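Local structure of tRNA (guanine-N(1)-)-methyltransferase (Corynebacterium diphtheriae, 7KFF) at residues E170-Q174 / R175-D179. The protein transfers a methyl group to N1 of a guanine in tRNA, probably G37 beside the anticodon, with S-adenosyl-L-methionine as the likely methyl donor. Numbering follows the deposited sequence.
Sequences EGIDQ and RVIED
Asp173 and Arg175 clasp each other at the start of helix 174-180. The guanidinium grips the carboxylate side-on with two nitrogens: Arg175 NE gives a nearly straight bond to Asp173 OD1 at 2.9 Å, and Arg175 NH2 closes the salt bridge to Asp173 OD2, also at 2.9 Å. Both oxygens lie near the guanidinium plane and are met on their syn side, yet the two planes are turned 31° apart. A bend at chi3 (-65°) in the arginine chain folds its end back beside the aspartate. Asp173 is the N-cap: OD1 also accepts from Arg175 N on its anti lone pair, at 2.9 Å, so one oxygen is held by both the backbone and the side chain of the same arginine. With CG anti to the backbone N (chi1 -176°), the carboxylate reaches this amide while the carbonyl Asp173 O accepts from Val176 N (3.0 Å). Gln174 O then receives Glu178 N at 3.2 Å, the first full helical turn. On another side of the turn, Ile172 CG2 packs against Val176 CB at 3.7 Å and touches Ile177 CD1. The NE2 end of the Gln174 amide lies near Ile177 CG2 and is hydrogen-bonded to Glu188, whereas Glu178 pairs with Lys181. The second subunit completes the polar cluster: its Thr240 N binds Asp173 OD2, and the carbonyls of its Pro242 and Leu248 accept from Arg175 NH1. These links hold the salt bridge at the dimer interface. Upstream, Glu170 and Gly171 belong to the S-adenosyl-L-homocysteine pocket, so the capped helix directly follows a cofactor-binding loop in the knotted methyltransferase fold of the SPOUT clan, whose dimers characteristically place the cofactor sites at the subunit interface.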
loop_
_atom_site.group_PDB
_atom_site.type_symbol
_atom_site.label_atom_id
_atom_site.label_comp_id
_atom_site.label_asym_id
_atom_site.label_seq_id
_atom_site.Cartn_x
_atom_site.Cartn_y
_atom_site.Cartn_z
ATOM N N GLU A 170 0.921 0.857 18.733
ATOM C CA GLU A 170 1.902 -0.216 18.567
ATOM C C GLU A 170 1.304 -1.450 17.912
ATOM O O GLU A 170 2.035 -2.385 17.563
ATOM C CB GLU A 170 2.481 -0.609 19.922
ATOM C CG GLU A 170 3.245 0.513 20.606
ATOM C CD GLU A 170 4.350 1.076 19.736
ATOM O OE1 GLU A 170 4.289 2.281 19.401
ATOM O OE2 GLU A 170 5.278 0.309 19.393
ATOM N N GLY A 171 -0.012 -1.465 17.733
ATOM C CA GLY A 171 -0.696 -2.599 17.160
ATOM C C GLY A 171 -1.639 -3.248 18.145
ATOM O O GLY A 171 -2.002 -2.665 19.173
ATOM N N ILE A 172 -2.015 -4.473 17.847
ATOM C CA ILE A 172 -3.006 -5.221 18.603
ATOM C C ILE A 172 -2.298 -6.275 19.441
ATOM O O ILE A 172 -1.385 -6.954 18.963
ATOM C CB ILE A 172 -4.007 -5.874 17.625
ATOM C CG1 ILE A 172 -4.722 -4.810 16.772
ATOM C CG2 ILE A 172 -4.994 -6.741 18.387
ATOM C CD1 ILE A 172 -5.568 -5.399 15.676
ATOM N N ASP A 173 -2.716 -6.423 20.695
ATOM C CA ASP A 173 -2.175 -7.481 21.554
ATOM C C ASP A 173 -2.184 -8.802 20.793
ATOM O O ASP A 173 -3.213 -9.221 20.254
ATOM C CB ASP A 173 -3.051 -7.595 22.808
ATOM C CG ASP A 173 -2.542 -8.604 23.832
ATOM O OD1 ASP A 173 -2.518 -9.808 23.543
ATOM O OD2 ASP A 173 -2.213 -8.171 24.959
ATOM N N GLN A 174 -1.032 -9.472 20.765
ATOM C CA GLN A 174 -0.874 -10.637 19.894
ATOM C C GLN A 174 -1.821 -11.769 20.259
ATOM O O GLN A 174 -2.159 -12.599 19.407
ATOM C CB GLN A 174 0.578 -11.108 19.914
ATOM C CG GLN A 174 0.896 -12.120 18.841
ATOM C CD GLN A 174 0.842 -11.528 17.452
ATOM O OE1 GLN A 174 1.125 -10.346 17.264
ATOM N NE2 GLN A 174 0.481 -12.351 16.472
ATOM N N ARG A 175 -2.243 -11.843 21.519
ATOM C CA ARG A 175 -3.155 -12.916 21.900
ATOM C C ARG A 175 -4.486 -12.825 21.166
ATOM O O ARG A 175 -5.153 -13.846 20.977
ATOM C CB ARG A 175 -3.399 -12.898 23.396
ATOM C CG ARG A 175 -2.137 -13.232 24.165
ATOM C CD ARG A 175 -2.335 -12.979 25.663
ATOM N NE ARG A 175 -2.536 -11.557 25.915
ATOM C CZ ARG A 175 -2.840 -11.043 27.098
ATOM N NH1 ARG A 175 -2.973 -11.848 28.142
ATOM N NH2 ARG A 175 -2.964 -9.733 27.225
ATOM N N VAL A 176 -4.881 -11.623 20.729
ATOM C CA VAL A 176 -6.101 -11.483 19.947
ATOM C C VAL A 176 -5.992 -12.303 18.680
ATOM O O VAL A 176 -6.948 -12.979 18.273
ATOM C CB VAL A 176 -6.350 -10.001 19.608
ATOM C CG1 VAL A 176 -7.476 -9.886 18.607
ATOM C CG2 VAL A 176 -6.623 -9.205 20.879
ATOM N N ILE A 177 -4.834 -12.201 18.014
ATOM C CA ILE A 177 -4.572 -12.893 16.757
ATOM C C ILE A 177 -4.581 -14.395 16.975
ATOM O O ILE A 177 -5.176 -15.136 16.193
ATOM C CB ILE A 177 -3.237 -12.414 16.167
ATOM C CG1 ILE A 177 -3.339 -11.021 15.559
ATOM C CG2 ILE A 177 -2.774 -13.353 15.043
ATOM C CD1 ILE A 177 -3.618 -9.937 16.497
ATOM N N GLU A 178 -3.945 -14.866 18.055
ATOM C CA GLU A 178 -3.924 -16.303 18.297
ATOM C C GLU A 178 -5.310 -16.825 18.649
ATOM O O GLU A 178 -5.754 -17.847 18.114
ATOM C CB GLU A 178 -2.934 -16.622 19.426
ATOM C CG GLU A 178 -1.507 -16.133 19.170
ATOM C CD GLU A 178 -0.922 -16.581 17.829
ATOM O OE1 GLU A 178 -1.290 -17.675 17.327
ATOM O OE2 GLU A 178 -0.064 -15.831 17.288
ATOM N N ASP A 179 -6.006 -16.139 19.561
ATOM C CA ASP A 179 -7.349 -16.563 19.936
ATOM C C ASP A 179 -8.305 -16.537 18.747
ATOM O O ASP A 179 -9.214 -17.379 18.663
ATOM C CB ASP A 179 -7.873 -15.661 21.043
ATOM C CG ASP A 179 -9.272 -16.005 21.447
ATOM O OD1 ASP A 179 -9.441 -16.989 22.193
ATOM O OD2 ASP A 179 -10.202 -15.272 21.062
#